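Local coordinates for Nitrate/nitrite binding protein NrtA (PDB 2G29) that binds nitrate in the periplasm as the substrate-binding protein of the NrtABCD ABC transporter, which takes up nitrate and probably nitrite, at residues A[167-172]-A[343-348]. Residues are numbered along the deposited sequence; the frame is centred on the assembly and turned at random.
Sequences HDMWIR and IRWGYL
Arg-172 and Trp-345 make the tight part of this contact. The Arg-172 chain is extended from CG to NE, and its CB, CD and NH1 meet one face of the indole. Arg-172 CD sits over the Trp-345 five-membered ring, 3.5 Å from its centroid, a CH-pi contact. Arg-172 CZ lies 4.7 Å from the same centroid, over the same face, a cation-pi contact. The guanidinium plane is turned 64° from the indole, so this is no flat stack: an edge is presented, with Arg-172 NH1 3.5 Å from Trp-345 CD2. Arg-344 CD lies over the opposite indole face. Met-169, bent at chi2 and chi3, brings SD to the indole edge, 3.9 Å from Trp-345 CD1, as a Met-aromatic contact. Its CE touches Tyr-347 CE1 at 3.8 Å. The arrangement joins helix 166-177, in one domain of the C-clamp solute-binding fold, to the C-terminal end of helix 332-344. There Gly-346, with positive phi, closes a Schellman motif. The Asp-168 carboxylate meets Tyr-347 tip to tip, planes 72° apart. Tyr-347 OH lies 2.6 Å from Asp-168 OD2, a weak hydrogen bond. Arg-172 NE salt-bridges Asp-168 OD1 at 2.8 Å from above the carboxylate plane. With the bond between Arg-172 NH2 and Thr-188 OG1, this helps fix the guanidinium's rotation. At the indole N-H, direct packing gives way to water: its O accepts from Trp-345 NE1 at 2.8 Å and donates to Met-169 O. His-167, just before Asp-168, binds nitrate.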
loop_
_atom_site.group_PDB
_atom_site.type_symbol
_atom_site.label_atom_id
_atom_site.label_comp_id
_atom_site.label_asym_id
_atom_site.label_seq_id
_atom_site.Cartn_x
_atom_site.Cartn_y
_atom_site.Cartn_z
ATOM N N HIS A 167 -3.463 -1.348 5.422
ATOM C CA HIS A 167 -4.893 -1.685 5.528
ATOM C C HIS A 167 -5.352 -1.789 6.955
ATOM O O HIS A 167 -6.509 -1.449 7.249
ATOM C CB HIS A 167 -5.204 -2.960 4.721
ATOM C CG HIS A 167 -4.574 -2.927 3.385
ATOM N ND1 HIS A 167 -5.127 -2.305 2.290
ATOM C CD2 HIS A 167 -3.326 -3.301 3.022
ATOM C CE1 HIS A 167 -4.243 -2.295 1.302
ATOM N NE2 HIS A 167 -3.143 -2.898 1.730
ATOM N N ASP A 168 -4.481 -2.255 7.838
ATOM C CA ASP A 168 -4.800 -2.321 9.265
ATOM C C ASP A 168 -5.066 -0.863 9.719
ATOM O O ASP A 168 -6.066 -0.575 10.396
ATOM C CB ASP A 168 -3.596 -2.949 9.992
ATOM C CG ASP A 168 -3.865 -3.261 11.459
ATOM O OD1 ASP A 168 -5.039 -3.449 11.847
ATOM O OD2 ASP A 168 -2.868 -3.373 12.214
ATOM N N MET A 169 -4.200 0.078 9.333
ATOM C CA MET A 169 -4.422 1.482 9.714
ATOM C C MET A 169 -5.709 2.050 9.101
ATOM O O MET A 169 -6.476 2.729 9.773
ATOM C CB MET A 169 -3.248 2.361 9.283
ATOM C CG MET A 169 -1.888 2.007 9.876
ATOM S SD MET A 169 -1.809 1.861 11.685
ATOM C CE MET A 169 -2.060 0.079 11.889
ATOM N N TRP A 170 -5.993 1.719 7.843
ATOM C CA TRP A 170 -7.197 2.296 7.219
ATOM C C TRP A 170 -8.479 1.772 7.852
ATOM O O TRP A 170 -9.375 2.551 8.193
ATOM C CB TRP A 170 -7.293 1.995 5.730
ATOM C CG TRP A 170 -6.097 2.310 4.897
ATOM C CD1 TRP A 170 -5.643 1.551 3.859
ATOM C CD2 TRP A 170 -5.169 3.392 5.052
ATOM N NE1 TRP A 170 -4.474 2.087 3.360
ATOM C CE2 TRP A 170 -4.159 3.210 4.084
ATOM C CE3 TRP A 170 -5.077 4.498 5.925
ATOM C CZ2 TRP A 170 -3.069 4.082 3.948
ATOM C CZ3 TRP A 170 -4.008 5.366 5.803
ATOM C CH2 TRP A 170 -3.005 5.157 4.818
ATOM N N ILE A 171 -8.584 0.461 8.013
ATOM C CA ILE A 171 -9.812 -0.065 8.591
ATOM C C ILE A 171 -9.991 0.328 10.063
ATOM O O ILE A 171 -11.107 0.608 10.477
ATOM C CB ILE A 171 -9.937 -1.612 8.315
ATOM C CG1 ILE A 171 -11.415 -1.998 8.314
ATOM C CG2 ILE A 171 -9.153 -2.430 9.324
ATOM C CD1 ILE A 171 -11.661 -3.395 7.753
ATOM N N ARG A 172 -8.909 0.370 10.834
ATOM C CA ARG A 172 -9.001 0.810 12.228
ATOM C C ARG A 172 -9.384 2.284 12.282
ATOM O O ARG A 172 -10.147 2.700 13.163
ATOM C CB ARG A 172 -7.679 0.639 12.956
ATOM C CG ARG A 172 -7.342 -0.798 13.273
ATOM C CD ARG A 172 -5.969 -0.906 13.902
ATOM N NE ARG A 172 -5.732 -2.294 14.312
ATOM C CZ ARG A 172 -5.586 -2.693 15.580
ATOM N NH1 ARG A 172 -5.623 -1.814 16.589
ATOM N NH2 ARG A 172 -5.494 -3.994 15.837
ATOM N N ILE A 343 1.967 3.975 16.588
ATOM C CA ILE A 343 2.017 4.314 18.012
ATOM C C ILE A 343 0.576 4.394 18.548
ATOM O O ILE A 343 0.291 3.908 19.628
ATOM C CB ILE A 343 2.774 5.636 18.233
ATOM C CG1 ILE A 343 4.274 5.441 17.976
ATOM C CG2 ILE A 343 2.485 6.162 19.650
ATOM C CD1 ILE A 343 5.072 6.741 17.908
ATOM N N ARG A 344 -0.339 4.962 17.764
ATOM C CA ARG A 344 -1.741 5.058 18.192
ATOM C C ARG A 344 -2.294 3.734 18.695
ATOM O O ARG A 344 -3.021 3.687 19.686
ATOM C CB ARG A 344 -2.645 5.539 17.033
ATOM C CG ARG A 344 -4.106 5.685 17.421
ATOM C CD ARG A 344 -4.978 5.906 16.201
ATOM N NE ARG A 344 -6.361 6.120 16.607
ATOM C CZ ARG A 344 -7.324 6.472 15.761
ATOM N NH1 ARG A 344 -7.071 6.653 14.458
ATOM N NH2 ARG A 344 -8.568 6.638 16.228
ATOM N N TRP A 345 -1.960 2.654 17.996
ATOM C CA TRP A 345 -2.471 1.331 18.336
ATOM C C TRP A 345 -1.539 0.470 19.164
ATOM O O TRP A 345 -1.872 -0.661 19.436
ATOM C CB TRP A 345 -2.885 0.601 17.049
ATOM C CG TRP A 345 -3.975 1.329 16.298
ATOM C CD1 TRP A 345 -3.932 1.793 14.995
ATOM C CD2 TRP A 345 -5.263 1.707 16.815
ATOM N NE1 TRP A 345 -5.102 2.428 14.694
ATOM C CE2 TRP A 345 -5.937 2.398 15.785
ATOM C CE3 TRP A 345 -5.901 1.540 18.062
ATOM C CZ2 TRP A 345 -7.246 2.920 15.946
ATOM C CZ3 TRP A 345 -7.195 2.059 18.229
ATOM C CH2 TRP A 345 -7.847 2.741 17.171
ATOM N N GLY A 346 -0.387 1.007 19.553
ATOM C CA GLY A 346 0.519 0.233 20.393
ATOM C C GLY A 346 1.463 -0.715 19.689
ATOM O O GLY A 346 2.082 -1.566 20.340
ATOM N N TYR A 347 1.569 -0.614 18.367
ATOM C CA TYR A 347 2.500 -1.468 17.632
ATOM C C TYR A 347 3.938 -1.016 17.830
ATOM O O TYR A 347 4.856 -1.824 17.707
ATOM C CB TYR A 347 2.180 -1.456 16.130
ATOM C CG TYR A 347 0.945 -2.226 15.748
ATOM C CD1 TYR A 347 -0.156 -1.576 15.211
ATOM C CD2 TYR A 347 0.898 -3.617 15.886
ATOM C CE1 TYR A 347 -1.303 -2.308 14.810
ATOM C CE2 TYR A 347 -0.231 -4.352 15.477
ATOM C CZ TYR A 347 -1.315 -3.687 14.944
ATOM O OH TYR A 347 -2.397 -4.436 14.510
ATOM N N LEU A 348 4.142 0.265 18.115
ATOM C CA LEU A 348 5.475 0.811 18.353
ATOM C C LEU A 348 5.451 1.558 19.689
ATOM O O LEU A 348 4.430 2.114 20.083
ATOM C CB LEU A 348 5.907 1.789 17.251
ATOM C CG LEU A 348 6.222 1.184 15.870
ATOM C CD1 LEU A 348 6.607 2.329 14.950
ATOM C CD2 LEU A 348 7.373 0.160 15.962
HETATM O O HOH W 1 -5.961 3.662 12.329
#